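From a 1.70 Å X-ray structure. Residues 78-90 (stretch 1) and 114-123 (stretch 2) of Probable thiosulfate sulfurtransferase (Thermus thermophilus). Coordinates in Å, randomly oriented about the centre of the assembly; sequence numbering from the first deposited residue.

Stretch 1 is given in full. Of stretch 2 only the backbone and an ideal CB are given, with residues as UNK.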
# COMPACT_ATOMS: atom_id res chain seq x y z
N THR A 78 2.98 -1.81 -2.88
CA THR A 78 4.29 -2.39 -2.70
C THR A 78 5.07 -1.57 -1.66
O THR A 78 5.68 -2.15 -0.76
CB THR A 78 5.05 -2.48 -4.05
OG1 THR A 78 4.26 -3.24 -4.98
CG2 THR A 78 6.39 -3.23 -3.86
N ALA A 79 5.04 -0.24 -1.76
CA ALA A 79 5.73 0.59 -0.78
C ALA A 79 5.15 0.38 0.61
O ALA A 79 5.88 0.42 1.61
CB ALA A 79 5.64 2.08 -1.17
N PHE A 80 3.85 0.16 0.66
CA PHE A 80 3.18 -0.07 1.92
C PHE A 80 3.74 -1.33 2.59
O PHE A 80 4.03 -1.31 3.79
CB PHE A 80 1.68 -0.21 1.74
CG PHE A 80 0.95 -0.38 3.05
CD1 PHE A 80 0.84 0.69 3.94
CD2 PHE A 80 0.47 -1.63 3.43
CE1 PHE A 80 0.27 0.51 5.20
CE2 PHE A 80 -0.11 -1.82 4.70
CZ PHE A 80 -0.20 -0.75 5.58
N PHE A 81 3.89 -2.40 1.84
CA PHE A 81 4.46 -3.61 2.43
C PHE A 81 5.89 -3.39 2.92
O PHE A 81 6.27 -3.83 4.00
CB PHE A 81 4.47 -4.76 1.41
CG PHE A 81 3.18 -5.50 1.30
CD1 PHE A 81 2.76 -6.33 2.34
CD2 PHE A 81 2.40 -5.41 0.17
CE1 PHE A 81 1.57 -7.07 2.22
CE2 PHE A 81 1.21 -6.14 0.03
CZ PHE A 81 0.79 -6.98 1.07
N LEU A 82 6.73 -2.73 2.10
CA LEU A 82 8.11 -2.54 2.52
C LEU A 82 8.20 -1.67 3.78
O LEU A 82 8.98 -1.97 4.69
CB LEU A 82 8.94 -1.95 1.36
CG LEU A 82 9.65 -3.00 0.48
CD1 LEU A 82 8.71 -4.11 0.11
CD2 LEU A 82 10.24 -2.34 -0.78
N GLY A 83 7.38 -0.61 3.85
CA GLY A 83 7.38 0.26 5.02
C GLY A 83 6.81 -0.48 6.23
O GLY A 83 7.24 -0.29 7.37
N LEU A 84 5.82 -1.31 5.98
CA LEU A 84 5.18 -2.11 7.04
C LEU A 84 6.18 -3.09 7.66
O LEU A 84 6.06 -3.48 8.82
CB LEU A 84 3.98 -2.85 6.46
CG LEU A 84 3.23 -3.80 7.40
CD1 LEU A 84 2.60 -3.04 8.57
CD2 LEU A 84 2.15 -4.52 6.61
N GLY A 85 7.18 -3.49 6.87
CA GLY A 85 8.21 -4.39 7.35
C GLY A 85 9.30 -3.63 8.08
O GLY A 85 10.31 -4.23 8.47
N GLY A 86 9.13 -2.32 8.23
CA GLY A 86 10.11 -1.51 8.94
C GLY A 86 11.18 -0.79 8.15
O GLY A 86 12.09 -0.18 8.73
N LEU A 87 11.13 -0.87 6.83
CA LEU A 87 12.12 -0.16 6.01
C LEU A 87 11.72 1.29 5.84
O LEU A 87 10.54 1.62 5.86
CB LEU A 87 12.22 -0.79 4.63
CG LEU A 87 12.82 -2.19 4.54
CD1 LEU A 87 12.64 -2.71 3.12
CD2 LEU A 87 14.29 -2.13 4.92
N GLU A 88 12.72 2.17 5.69
CA GLU A 88 12.46 3.58 5.45
C GLU A 88 12.22 3.64 3.94
O GLU A 88 13.08 3.25 3.17
CB GLU A 88 13.68 4.41 5.85
CG GLU A 88 13.94 4.39 7.35
CD GLU A 88 12.70 4.77 8.16
OE1 GLU A 88 12.13 5.86 7.89
OE2 GLU A 88 12.29 4.00 9.06
N VAL A 89 11.04 4.08 3.53
CA VAL A 89 10.71 4.11 2.10
C VAL A 89 10.34 5.47 1.57
O VAL A 89 9.84 6.34 2.30
CB VAL A 89 9.53 3.13 1.78
CG1 VAL A 89 9.93 1.73 2.17
CG2 VAL A 89 8.27 3.54 2.53
N GLN A 90 10.57 5.66 0.27
CA GLN A 90 10.22 6.90 -0.39
C GLN A 90 9.66 6.53 -1.76
O GLN A 90 10.15 5.60 -2.39
CB GLN A 90 11.47 7.77 -0.56
CG GLN A 90 11.21 9.12 -1.19
CD GLN A 90 12.45 9.99 -1.15
OE1 GLN A 90 13.18 10.01 -0.16
NE2 GLN A 90 12.70 10.72 -2.23
N UNK A 114 16.22 -7.97 8.92
CA UNK A 114 15.08 -8.70 9.43
C UNK A 114 13.93 -7.73 9.56
O UNK A 114 14.08 -6.65 10.14
CB UNK A 114 15.39 -9.38 10.77
N UNK A 115 12.78 -8.09 9.01
CA UNK A 115 11.62 -7.22 9.07
C UNK A 115 11.11 -7.11 10.50
O UNK A 115 11.24 -8.04 11.29
CB UNK A 115 10.51 -7.73 8.15
N UNK A 116 10.53 -5.96 10.82
CA UNK A 116 9.93 -5.69 12.12
C UNK A 116 8.63 -4.96 11.79
O UNK A 116 8.66 -3.81 11.34
CB UNK A 116 10.85 -4.88 13.04
N UNK A 117 7.49 -5.62 12.00
CA UNK A 117 6.21 -5.00 11.66
C UNK A 117 5.90 -3.66 12.29
O UNK A 117 5.99 -3.48 13.50
CB UNK A 117 5.09 -5.97 12.04
N UNK A 118 5.49 -2.73 11.44
CA UNK A 118 5.10 -1.41 11.90
C UNK A 118 3.59 -1.49 12.08
O UNK A 118 2.84 -1.04 11.23
CB UNK A 118 5.52 -0.30 10.93
N UNK A 119 3.13 -2.09 13.18
CA UNK A 119 1.70 -2.25 13.41
C UNK A 119 0.95 -0.93 13.34
O UNK A 119 -0.23 -0.91 13.01
CB UNK A 119 1.46 -2.91 14.77
N UNK A 120 1.65 0.16 13.65
CA UNK A 120 1.01 1.47 13.61
C UNK A 120 0.53 1.89 12.22
O UNK A 120 -0.37 2.73 12.08
CB UNK A 120 1.98 2.52 14.14
N UNK A 121 1.11 1.30 11.19
CA UNK A 121 0.71 1.61 9.81
C UNK A 121 -0.53 0.84 9.38
O UNK A 121 -1.21 1.19 8.41
CB UNK A 121 1.86 1.30 8.85
N UNK A 122 -0.83 -0.21 10.11
CA UNK A 122 -1.89 -1.12 9.75
C UNK A 122 -3.17 -1.14 10.57
O UNK A 122 -3.17 -0.77 11.74
CB UNK A 122 -1.31 -2.53 9.77
N UNK A 123 -4.24 -1.58 9.93
CA UNK A 123 -5.51 -1.85 10.59
C UNK A 123 -5.85 -3.33 10.29
O UNK A 123 -5.88 -3.75 9.14
CB UNK A 123 -6.61 -0.90 10.11

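At position 114 the CA-to-CB bond points away from stretch 1, and no atom of that stretch lies within reach of the ideal CB. Almost any side chain would suit; the residue is Val114, which makes no contact across the pair.

Position 115 points sideways, its ideal CB 3.5 Å from Gly85 O. The carbonyl crowds the space beside CB, so a small residue fits easily, though others could lead off elsewhere. It is Ala115, whose CA also makes a CA-H...O contact with Gly85 O at 3.3 Å.

At position 116 the backbone does the work: its N donates to Gly85 O (2.9 Å, 165°), a bond open to any residue but proline. CB points sideways and stretch 1 offers no pocket, so a long polar chain is as acceptable as a short one. Lys116 sends its amine away.

The CB of position 117 points away overall, yet lies 4.2 Å from Leu84 O, and a branched apolar chain could turn back toward the leucine. Leu117 does so, its CD2 reaching 4.0 Å from Leu84 CG, while its CA makes a CA-H...O contact with Leu84 O (3.2 Å).

Position 118 points toward the end of the helix. Its N donates to Leu84 O (2.8 Å, 157°), and beyond CB lie the carbonyls of Gly83 and Leu87 and the carboxylate of Glu88. A long donor, lysine or arginine, would suit this acceptor-rich place, and a cation also answers the glutamate. Arg118 extends past the turn: NE gives Gly83 O a weak hydrogen bond (2.8 Å, 118°), and NH2 forms a salt bridge with Glu88 OE2 (3.5 Å).

Positions 119 and 120 begin a 3-10 segment and point away, with nothing of stretch 1 near either CB; polar residues are reasonable among many. They are Arg119 and Asp120, neither in contact with stretch 1.

Position 121 points toward stretch 1, its ideal CB 4.1 Å from Phe80 CE1 and 4.4 Å from Leu84 CD1. Gly83 has no side chain, leaving a flat space along the helix that a large apolar residue, especially an aromatic one, could fill. Trp121 lays one ring face over Gly83, CZ3 3.4 Å from Gly83 CA; a CB on that glycine would clash with CZ3. CE3 lies 3.8 Å from Phe80 CE1, and CH2 reaches 4.1 Å from Val89 CG2.

Position 122 points sideways, beside Leu84 CD1 and Phe80, favouring an aliphatic chain. Leu122 places CB 4.1 Å from Leu84 CD1. Position 123 is out of reach, so stretch 1 sets no preference; it is Leu123.

Stretch 2 (114-123) VAKLRRDWLL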
# COMPACT_ATOMS: atom_id res chain seq x y z
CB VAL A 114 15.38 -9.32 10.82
CG1 VAL A 114 14.14 -10.00 11.37
CG2 VAL A 114 16.52 -10.31 10.69
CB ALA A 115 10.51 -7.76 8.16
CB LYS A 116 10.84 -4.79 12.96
CG LYS A 116 10.31 -4.51 14.36
CD LYS A 116 10.29 -5.78 15.18
CE LYS A 116 9.87 -5.52 16.61
NZ LYS A 116 10.06 -6.72 17.47
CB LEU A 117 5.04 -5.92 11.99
CG LEU A 117 4.69 -7.10 11.09
CD1 LEU A 117 3.26 -7.53 11.42
CD2 LEU A 117 4.78 -6.73 9.61
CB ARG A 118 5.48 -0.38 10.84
CG ARG A 118 5.97 0.93 11.41
CD ARG A 118 6.44 1.88 10.33
NE ARG A 118 7.62 1.40 9.62
CZ ARG A 118 8.60 2.19 9.21
NH1 ARG A 118 8.54 3.50 9.44
NH2 ARG A 118 9.65 1.69 8.57
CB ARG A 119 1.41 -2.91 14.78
CG ARG A 119 1.54 -4.42 14.80
CD ARG A 119 0.50 -5.10 13.90
NE ARG A 119 -0.88 -4.91 14.37
CZ ARG A 119 -1.40 -5.49 15.44
NH1 ARG A 119 -0.67 -6.32 16.18
NH2 ARG A 119 -2.66 -5.25 15.78
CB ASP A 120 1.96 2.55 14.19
CG ASP A 120 3.36 2.51 13.60
OD1 ASP A 120 4.07 1.49 13.79
OD2 ASP A 120 3.77 3.50 12.94
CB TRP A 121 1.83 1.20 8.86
CG TRP A 121 2.90 2.21 8.67
CD1 TRP A 121 3.32 3.15 9.57
CD2 TRP A 121 3.69 2.40 7.48
NE1 TRP A 121 4.33 3.92 9.01
CE2 TRP A 121 4.57 3.48 7.73
CE3 TRP A 121 3.73 1.76 6.23
CZ2 TRP A 121 5.48 3.94 6.77
CZ3 TRP A 121 4.64 2.21 5.28
CH2 TRP A 121 5.51 3.30 5.55
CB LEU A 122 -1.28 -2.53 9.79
CG LEU A 122 -2.11 -3.79 9.58
CD1 LEU A 122 -2.45 -3.93 8.12
CD2 LEU A 122 -1.31 -5.01 10.08
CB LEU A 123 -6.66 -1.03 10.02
CG LEU A 123 -6.74 0.43 10.41
CD1 LEU A 123 -7.93 1.04 9.70
CD2 LEU A 123 -6.87 0.57 11.92
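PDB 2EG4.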